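Local coordinates for protein cucumber peeling cupredoxin (Cucumis sativus, PDB 1JER) that binds a single copper ion in a cupredoxin fold and probably serves as an electron-transfer protein of the phytocyanin family, at residues A[25-30]-A[100-105]; A[84-89]-A[104-109]; A[6-11]-A[36-41]. All blocks are in the same frame, centred on the assembly; numbering follows the deposited sequence.

Contact 1: residues A[25-30]-A[100-105]; sequences QWAAGK and QKLSIN. With CU (copper (II) ion), chain B.
Leu102 of strand 101-107 meets helix 22-28 mainly through one branch of its side chain, and following that side chain outward accounts for the Trp26 side of the contact and part of the Ala27 side. From CB, CG is set anti to the backbone N (chi1 167°), and the touching is done mainly by CD1, with CD2 a little farther from the ring. CD1 stands at the edge of the Trp26 indole, near the ring plane, 3.8 Å from Trp26 CE3 and equally far from Trp26 CZ3. The benzo side of the indole is therefore what faces the strand. Trp26 CG is itself anti to its backbone N (chi1 171°), and its ring crosses the leucine side chain obliquely. The same methyl, Leu102 CD1, also lies 4.1 Å from Ala27 CB.

Ala27 is where the two backbones come closest, its CA 6.3 Å from Ile104 CA. Its CB points to the strand and touches Ile104 CG2 at 4.0 Å and the carbonyl Ser103 O at 3.9 Å, so one methyl spans three consecutive strand residues. The evidence is of apolar packing: 131 Å² is buried in total, and four of the five touching residues are buried. The indole's polar atom NE1 is bonded away from the strand, to Asp10 OD1. On the core side, Leu38 and Phe40 of the facing sheet also pack on Leu102.

Two residues before Leu102, Gln100 carries an extended side chain whose OE1 binds copper at 2.2 Å, completing a site with His47, Cys90 and His95. The helix on the strand is plain packing within the cupredoxin fold; a glutamine ligand in place of the methionine common in other cupredoxins marks the stellacyanin copper site.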
loop_
_atom_site.group_PDB
_atom_site.type_symbol
_atom_site.label_atom_id
_atom_site.label_comp_id
_atom_site.label_asym_id
_atom_site.label_seq_id
_atom_site.Cartn_x
_atom_site.Cartn_y
_atom_site.Cartn_z
ATOM N N GLN A 25 13.648 -17.708 -5.507
ATOM C CA GLN A 25 12.829 -18.942 -5.528
ATOM C C GLN A 25 11.427 -18.652 -5.039
ATOM O O GLN A 25 10.442 -19.275 -5.460
ATOM C CB GLN A 25 13.494 -20.012 -4.639
ATOM C CG GLN A 25 14.731 -20.615 -5.320
ATOM C CD GLN A 25 15.377 -21.722 -4.528
ATOM O OE1 GLN A 25 15.404 -21.711 -3.299
ATOM N NE2 GLN A 25 15.938 -22.701 -5.236
ATOM N N TRP A 26 11.287 -17.721 -4.070
ATOM C CA TRP A 26 9.964 -17.429 -3.544
ATOM C C TRP A 26 9.110 -16.825 -4.653
ATOM O O TRP A 26 7.962 -17.224 -4.882
ATOM C CB TRP A 26 10.129 -16.345 -2.384
ATOM C CG TRP A 26 8.749 -15.868 -1.965
ATOM C CD1 TRP A 26 7.900 -16.509 -1.119
ATOM C CD2 TRP A 26 8.092 -14.659 -2.380
ATOM N NE1 TRP A 26 6.731 -15.767 -1.006
ATOM C CE2 TRP A 26 6.838 -14.641 -1.765
ATOM C CE3 TRP A 26 8.450 -13.602 -3.219
ATOM C CZ2 TRP A 26 5.893 -13.613 -1.951
ATOM C CZ3 TRP A 26 7.528 -12.591 -3.401
ATOM C CH2 TRP A 26 6.277 -12.586 -2.773
ATOM N N ALA A 27 9.671 -15.871 -5.398
ATOM C CA ALA A 27 8.915 -15.198 -6.461
ATOM C C ALA A 27 8.547 -16.184 -7.579
ATOM O O ALA A 27 7.436 -16.082 -8.117
ATOM C CB ALA A 27 9.756 -14.072 -7.059
ATOM N N ALA A 28 9.426 -17.137 -7.879
ATOM C CA ALA A 28 9.092 -18.074 -9.000
ATOM C C ALA A 28 7.971 -19.011 -8.652
ATOM O O ALA A 28 7.415 -19.704 -9.548
ATOM C CB ALA A 28 10.373 -18.849 -9.343
ATOM N N GLY A 29 7.546 -19.146 -7.397
ATOM C CA GLY A 29 6.427 -19.984 -7.065
ATOM C C GLY A 29 5.092 -19.284 -7.112
ATOM O O GLY A 29 4.066 -19.882 -6.753
ATOM N N LYS A 30 5.053 -17.997 -7.452
ATOM C CA LYS A 30 3.787 -17.227 -7.408
ATOM C C LYS A 30 3.487 -16.639 -8.821
ATOM O O LYS A 30 4.367 -16.542 -9.642
ATOM C CB LYS A 30 4.039 -15.942 -6.556
ATOM C CG LYS A 30 4.610 -16.258 -5.183
ATOM C CD LYS A 30 3.585 -16.848 -4.282
ATOM C CE LYS A 30 4.130 -17.013 -2.841
ATOM N NZ LYS A 30 2.950 -17.149 -1.917
ATOM N N GLN A 100 19.264 -9.511 -0.283
ATOM C CA GLN A 100 17.960 -8.970 0.119
ATOM C C GLN A 100 17.473 -8.056 -1.024
ATOM O O GLN A 100 17.548 -6.840 -0.958
ATOM C CB GLN A 100 17.978 -8.189 1.417
ATOM C CG GLN A 100 16.614 -7.843 1.952
ATOM C CD GLN A 100 16.636 -7.167 3.309
ATOM O OE1 GLN A 100 17.677 -6.656 3.746
ATOM N NE2 GLN A 100 15.518 -7.189 4.007
ATOM N N LYS A 101 16.990 -8.730 -2.061
ATOM C CA LYS A 101 16.492 -7.967 -3.251
ATOM C C LYS A 101 15.504 -8.941 -3.951
ATOM O O LYS A 101 15.588 -10.158 -3.754
ATOM C CB LYS A 101 17.704 -7.738 -4.185
ATOM C CG LYS A 101 18.375 -9.037 -4.610
ATOM C CD LYS A 101 19.778 -8.790 -5.139
ATOM C CE LYS A 101 19.828 -7.686 -6.169
ATOM N NZ LYS A 101 21.168 -7.676 -6.893
ATOM N N LEU A 102 14.541 -8.365 -4.637
ATOM C CA LEU A 102 13.438 -9.215 -5.181
ATOM C C LEU A 102 13.042 -8.620 -6.543
ATOM O O LEU A 102 12.914 -7.433 -6.707
ATOM C CB LEU A 102 12.254 -9.016 -4.188
ATOM C CG LEU A 102 10.909 -9.554 -4.754
ATOM C CD1 LEU A 102 10.865 -11.064 -4.565
ATOM C CD2 LEU A 102 9.755 -8.913 -3.953
ATOM N N SER A 103 12.966 -9.490 -7.553
ATOM C CA SER A 103 12.502 -9.014 -8.865
ATOM C C SER A 103 11.295 -9.875 -9.243
ATOM O O SER A 103 11.299 -11.090 -9.085
ATOM C CB SER A 103 13.593 -9.174 -9.932
ATOM O OG SER A 103 13.891 -10.499 -10.122
ATOM N N ILE A 104 10.231 -9.181 -9.669
ATOM C CA ILE A 104 9.028 -9.961 -9.980
ATOM C C ILE A 104 8.435 -9.479 -11.310
ATOM O O ILE A 104 8.659 -8.363 -11.737
ATOM C CB ILE A 104 7.979 -9.787 -8.895
ATOM C CG1 ILE A 104 7.516 -8.333 -8.707
ATOM C CG2 ILE A 104 8.461 -10.352 -7.561
ATOM C CD1 ILE A 104 6.114 -8.252 -8.114
ATOM N N ASN A 105 7.689 -10.404 -11.935
ATOM C CA ASN A 105 7.085 -10.047 -13.232
ATOM C C ASN A 105 5.570 -9.941 -13.008
ATOM O O ASN A 105 4.957 -10.907 -12.532
ATOM C CB ASN A 105 7.344 -11.249 -14.189
ATOM C CG ASN A 105 6.692 -10.961 -15.551
ATOM O OD1 ASN A 105 5.965 -11.819 -16.080
ATOM N ND2 ASN A 105 6.961 -9.792 -16.079
HETATM CU CU CU B . 17.973 -4.861 4.999
#

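Contact 2: residues A[84-89]-A[104-109]; sequences GMHYFV and INVVAA
Met85 and Asn105 lie opposite each other as an antiparallel non-hydrogen-bonded pair, their side chains crossing at about a right angle on one face of the sheet. The methionine chain bends at both chi2 and chi3, SD resting 3.8 Å from Asn105 CB, while CE turns back over the backbone to 3.7 Å from Ile104 O. On the other face, the His86 ring leans against Val106, neither face-on nor edge-on, its ND1 3.5 Å from Val106 CG2. That ring is also held from within its own strand: His86 ND1 donates to Gly84 O at 3.1 Å, from 52° above the carbonyl plane. Val106 N reaches the same oxygen at 2.9 Å from the opposite face of that plane, so Gly84 O accepts two bonds. Further along, Phe88 presents its edge to Ile104 CG1, a looser apolar contact at 4.4 Å.

Paired backbone bonds between Gly84 and Val106 and between His86 and Ile104 flank the Met85-Asn105 pair. Gly84 has a positive phi and a conformation in which a CB would jam against the preceding carbonyl. With strand directions 140° apart, this is the far end of the twisted beta hairpin whose connection supplies copper ligands in the cupredoxin fold.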
loop_
_atom_site.group_PDB
_atom_site.type_symbol
_atom_site.label_atom_id
_atom_site.label_comp_id
_atom_site.label_asym_id
_atom_site.label_seq_id
_atom_site.Cartn_x
_atom_site.Cartn_y
_atom_site.Cartn_z
ATOM N N GLY A 84 4.900 -5.890 -16.177
ATOM C CA GLY A 84 6.313 -6.028 -16.420
ATOM C C GLY A 84 7.121 -6.200 -15.116
ATOM O O GLY A 84 6.541 -6.476 -14.063
ATOM N N MET A 85 8.417 -6.114 -15.301
ATOM C CA MET A 85 9.392 -6.417 -14.250
ATOM C C MET A 85 9.414 -5.263 -13.229
ATOM O O MET A 85 9.397 -4.114 -13.646
ATOM C CB MET A 85 10.785 -6.528 -14.868
ATOM C CG MET A 85 11.018 -7.812 -15.668
ATOM S SD MET A 85 10.559 -9.292 -14.856
ATOM C CE MET A 85 11.688 -9.449 -13.510
ATOM N N HIS A 86 9.485 -5.662 -11.970
ATOM C CA HIS A 86 9.613 -4.695 -10.861
ATOM C C HIS A 86 10.778 -5.200 -9.984
ATOM O O HIS A 86 10.985 -6.393 -9.850
ATOM C CB HIS A 86 8.354 -4.570 -10.065
ATOM C CG HIS A 86 7.239 -3.856 -10.776
ATOM N ND1 HIS A 86 6.500 -4.458 -11.762
ATOM C CD2 HIS A 86 6.754 -2.606 -10.654
ATOM C CE1 HIS A 86 5.599 -3.603 -12.219
ATOM N NE2 HIS A 86 5.722 -2.480 -11.566
ATOM N N TYR A 87 11.516 -4.244 -9.449
ATOM C CA TYR A 87 12.745 -4.612 -8.700
ATOM C C TYR A 87 12.686 -3.901 -7.339
ATOM O O TYR A 87 12.546 -2.672 -7.288
ATOM C CB TYR A 87 13.913 -3.903 -9.490
ATOM C CG TYR A 87 14.030 -4.506 -10.885
ATOM C CD1 TYR A 87 14.425 -5.818 -11.044
ATOM C CD2 TYR A 87 13.683 -3.757 -11.996
ATOM C CE1 TYR A 87 14.520 -6.389 -12.315
ATOM C CE2 TYR A 87 13.783 -4.313 -13.271
ATOM C CZ TYR A 87 14.201 -5.612 -13.402
ATOM O OH TYR A 87 14.282 -6.174 -14.671
ATOM N N PHE A 88 12.859 -4.651 -6.269
ATOM C CA PHE A 88 12.811 -3.971 -4.929
ATOM C C PHE A 88 14.073 -4.418 -4.170
ATOM O O PHE A 88 14.480 -5.578 -4.259
ATOM C CB PHE A 88 11.609 -4.508 -4.158
ATOM C CG PHE A 88 10.274 -4.182 -4.811
ATOM C CD1 PHE A 88 9.650 -2.987 -4.554
ATOM C CD2 PHE A 88 9.713 -5.126 -5.694
ATOM C CE1 PHE A 88 8.449 -2.660 -5.183
ATOM C CE2 PHE A 88 8.530 -4.772 -6.327
ATOM C CZ PHE A 88 7.900 -3.591 -6.047
ATOM N N VAL A 89 14.610 -3.496 -3.366
ATOM C CA VAL A 89 15.809 -3.914 -2.608
ATOM C C VAL A 89 15.713 -3.264 -1.212
ATOM O O VAL A 89 14.913 -2.384 -0.985
ATOM C CB VAL A 89 17.084 -3.336 -3.266
ATOM C CG1 VAL A 89 17.249 -3.901 -4.681
ATOM C CG2 VAL A 89 16.984 -1.815 -3.354
ATOM N N ILE A 104 10.231 -9.181 -9.669
ATOM C CA ILE A 104 9.028 -9.961 -9.980
ATOM C C ILE A 104 8.435 -9.479 -11.310
ATOM O O ILE A 104 8.659 -8.363 -11.737
ATOM C CB ILE A 104 7.979 -9.787 -8.895
ATOM C CG1 ILE A 104 7.516 -8.333 -8.707
ATOM C CG2 ILE A 104 8.461 -10.352 -7.561
ATOM C CD1 ILE A 104 6.114 -8.252 -8.114
ATOM N N ASN A 105 7.689 -10.404 -11.935
ATOM C CA ASN A 105 7.085 -10.047 -13.232
ATOM C C ASN A 105 5.570 -9.941 -13.008
ATOM O O ASN A 105 4.957 -10.907 -12.532
ATOM C CB ASN A 105 7.344 -11.249 -14.189
ATOM C CG ASN A 105 6.692 -10.961 -15.551
ATOM O OD1 ASN A 105 5.965 -11.819 -16.080
ATOM N ND2 ASN A 105 6.961 -9.792 -16.079
ATOM N N VAL A 106 5.013 -8.773 -13.278
ATOM C CA VAL A 106 3.594 -8.539 -13.068
ATOM C C VAL A 106 2.828 -8.699 -14.394
ATOM O O VAL A 106 3.222 -8.099 -15.401
ATOM C CB VAL A 106 3.373 -7.093 -12.539
ATOM C CG1 VAL A 106 1.896 -6.866 -12.227
ATOM C CG2 VAL A 106 4.141 -6.998 -11.194
ATOM N N VAL A 107 1.802 -9.520 -14.351
ATOM C CA VAL A 107 0.978 -9.714 -15.591
ATOM C C VAL A 107 -0.398 -9.147 -15.389
ATOM O O VAL A 107 -0.864 -8.722 -14.320
ATOM C CB VAL A 107 0.936 -11.210 -15.928
ATOM C CG1 VAL A 107 2.339 -11.749 -16.174
ATOM C CG2 VAL A 107 0.186 -11.959 -14.833
ATOM N N ALA A 108 -1.181 -9.082 -16.489
ATOM C CA ALA A 108 -2.519 -8.478 -16.342
ATOM C C ALA A 108 -3.430 -9.285 -15.464
ATOM O O ALA A 108 -3.200 -10.448 -15.145
ATOM C CB ALA A 108 -3.150 -8.428 -17.779
ATOM N N ALA A 109 -4.580 -8.705 -15.084
ATOM C CA ALA A 109 -5.521 -9.472 -14.265
ATOM C C ALA A 109 -6.579 -10.150 -15.090
ATOM O O ALA A 109 -7.030 -11.271 -14.789
ATOM C CB ALA A 109 -6.046 -8.649 -13.130
#

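Contact 3: residues A[6-11]-A[36-41]; sequences HIVGDN and DSLQFN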
loop_
_atom_site.group_PDB
_atom_site.type_symbol
_atom_site.label_atom_id
_atom_site.label_comp_id
_atom_site.label_asym_id
_atom_site.label_seq_id
_atom_site.Cartn_x
_atom_site.Cartn_y
_atom_site.Cartn_z
ATOM N N HIS A 6 0.438 -10.461 -1.432
ATOM C CA HIS A 6 1.422 -11.567 -1.259
ATOM C C HIS A 6 2.357 -11.160 -0.089
ATOM O O HIS A 6 2.748 -9.998 -0.037
ATOM C CB HIS A 6 2.275 -11.644 -2.518
ATOM C CG HIS A 6 1.474 -11.866 -3.762
ATOM N ND1 HIS A 6 1.174 -13.158 -4.196
ATOM C CD2 HIS A 6 0.984 -10.977 -4.664
ATOM C CE1 HIS A 6 0.493 -13.038 -5.349
ATOM N NE2 HIS A 6 0.357 -11.751 -5.643
ATOM N N ILE A 7 2.705 -12.111 0.724
ATOM C CA ILE A 7 3.623 -11.804 1.855
ATOM C C ILE A 7 5.037 -12.208 1.412
ATOM O O ILE A 7 5.311 -13.354 1.177
ATOM C CB ILE A 7 3.231 -12.658 3.082
ATOM C CG1 ILE A 7 1.774 -12.359 3.543
ATOM C CG2 ILE A 7 4.178 -12.258 4.246
ATOM C CD1 ILE A 7 1.581 -10.876 3.847
ATOM N N VAL A 8 5.870 -11.184 1.190
ATOM C CA VAL A 8 7.198 -11.439 0.635
ATOM C C VAL A 8 7.958 -12.384 1.556
ATOM O O VAL A 8 8.083 -12.126 2.752
ATOM C CB VAL A 8 7.959 -10.116 0.475
ATOM C CG1 VAL A 8 9.404 -10.390 0.060
ATOM C CG2 VAL A 8 7.294 -9.220 -0.558
ATOM N N GLY A 9 8.414 -13.502 1.008
ATOM C CA GLY A 9 9.126 -14.504 1.805
ATOM C C GLY A 9 8.246 -15.332 2.702
ATOM O O GLY A 9 8.791 -16.086 3.542
ATOM N N ASP A 10 6.928 -15.243 2.547
ATOM C CA ASP A 10 5.970 -15.962 3.372
ATOM C C ASP A 10 6.318 -15.770 4.851
ATOM O O ASP A 10 6.514 -14.599 5.278
ATOM C CB ASP A 10 5.884 -17.427 2.982
ATOM C CG ASP A 10 5.415 -17.585 1.513
ATOM O OD1 ASP A 10 4.645 -16.735 1.062
ATOM O OD2 ASP A 10 5.793 -18.586 0.914
ATOM N N ASN A 11 6.438 -16.840 5.617
ATOM C CA ASN A 11 6.644 -16.680 7.098
ATOM C C ASN A 11 7.999 -16.062 7.407
ATOM O O ASN A 11 8.188 -15.547 8.537
ATOM C CB ASN A 11 6.591 -18.074 7.746
ATOM C CG ASN A 11 5.212 -18.681 7.820
ATOM O OD1 ASN A 11 5.096 -19.925 7.912
ATOM N ND2 ASN A 11 4.176 -17.886 7.824
ATOM N N ASP A 36 -2.555 -6.625 -7.483
ATOM C CA ASP A 36 -2.140 -7.337 -6.230
ATOM C C ASP A 36 -1.184 -6.352 -5.492
ATOM O O ASP A 36 -0.730 -5.389 -6.034
ATOM C CB ASP A 36 -1.188 -8.504 -6.687
ATOM C CG ASP A 36 -1.981 -9.676 -7.207
ATOM O OD1 ASP A 36 -3.227 -9.621 -7.196
ATOM O OD2 ASP A 36 -1.360 -10.670 -7.660
ATOM N N SER A 37 -0.888 -6.775 -4.238
ATOM C CA SER A 37 0.079 -5.932 -3.485
ATOM C C SER A 37 1.144 -6.891 -2.897
ATOM O O SER A 37 0.933 -8.085 -2.813
ATOM C CB SER A 37 -0.717 -5.338 -2.263
ATOM O OG SER A 37 -1.642 -4.361 -2.751
ATOM N N LEU A 38 2.255 -6.273 -2.490
ATOM C CA LEU A 38 3.364 -7.065 -1.897
ATOM C C LEU A 38 3.517 -6.458 -0.445
ATOM O O LEU A 38 3.625 -5.257 -0.370
ATOM C CB LEU A 38 4.671 -6.643 -2.588
ATOM C CG LEU A 38 4.971 -7.200 -3.953
ATOM C CD1 LEU A 38 6.398 -6.860 -4.368
ATOM C CD2 LEU A 38 4.736 -8.719 -3.976
ATOM N N GLN A 39 3.472 -7.350 0.511
ATOM C CA GLN A 39 3.648 -6.888 1.904
ATOM C C GLN A 39 5.051 -7.315 2.395
ATOM O O GLN A 39 5.317 -8.524 2.400
ATOM C CB GLN A 39 2.599 -7.520 2.811
ATOM C CG GLN A 39 2.842 -7.132 4.280
ATOM C CD GLN A 39 1.615 -7.350 5.128
ATOM O OE1 GLN A 39 0.492 -7.327 4.609
ATOM N NE2 GLN A 39 1.819 -7.554 6.421
ATOM N N PHE A 40 5.839 -6.345 2.817
ATOM C CA PHE A 40 7.213 -6.674 3.339
ATOM C C PHE A 40 7.140 -6.452 4.890
ATOM O O PHE A 40 6.803 -5.353 5.285
ATOM C CB PHE A 40 8.145 -5.558 2.808
ATOM C CG PHE A 40 8.429 -5.695 1.308
ATOM C CD1 PHE A 40 7.530 -5.119 0.400
ATOM C CD2 PHE A 40 9.548 -6.318 0.836
ATOM C CE1 PHE A 40 7.829 -5.171 -0.970
ATOM C CE2 PHE A 40 9.833 -6.405 -0.532
ATOM C CZ PHE A 40 8.922 -5.843 -1.426
ATOM N N ASN A 41 7.394 -7.518 5.618
ATOM C CA ASN A 41 7.339 -7.471 7.095
ATOM C C ASN A 41 8.795 -7.626 7.614
ATOM O O ASN A 41 9.516 -8.538 7.221
ATOM C CB ASN A 41 6.590 -8.738 7.600
ATOM C CG ASN A 41 5.095 -8.660 7.269
ATOM O OD1 ASN A 41 4.475 -7.640 7.283
ATOM N ND2 ASN A 41 4.550 -9.876 7.016
HETATM O O HOH W 1 7.184 -9.989 4.240
HETATM O O HOH W 2 6.215 -12.438 7.042
#
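A parallel strand pair at the edge of a cupredoxin sheet, strand 5-7 beside 37-40, runs into a type II turn from Ile7 to Asp10. Three main-chain bonds set the register: His6 N to Ser37 O, Gln39 N to His6 O and Val8 N to Gln39 O. At one end, His6 NE2 donates to Asp36 OD2 at 2.9 Å. The oxygen lies in the imidazole plane, but the donor stands 52° above the carboxylate plane, the two groups being turned 63° apart. At the other end, Val8 CG2 sits over the centre of the Phe40 ring, 3.8 Å from its centroid, a CH-pi contact. On the face bearing Ile7 and Gln39, the side chains lie side by side, with Ile7 CD1 3.7 Å from Gln39 CB. Gln39 NE2 gives a nearly straight bond (174°) to Asn41 OD1.

Beyond Val8 a water replaces direct pairing, donating to Val8 O and Gln39 O and accepting from Asn41 N. Asp36 OD2 also accepts from the main-chain N of Arg33, and OD1 from that of Thr4. This buried carboxylate thus has several N-H donors, which would favour its ionised form and probably polarise the His6 ring.

Contacts 1 and 2 share Ile104 and Asn105 on strand 101-107, whose core face packs on helix 22-28 in contact 1 and whose edge pairs with strand 84-89 in contact 2; Leu102 N to Phe88 O, at 2.8 Å, continues that pairing. Contact 3 belongs to the other sheet, and the two sheets meet in the core where Phe88 CE2 lies 3.6 Å from Leu38 CD1. Contacts 1 and 3 join where the Trp26 indole packs on the turn, Trp26 CZ2 lying 3.2 Å from Ile7 O, beside the bond to Asp10. Contact 1 includes a copper ligand, Gln100; the nearest side-chain atoms of Phe40 and Phe88 are about 10 Å and 11 Å from the copper.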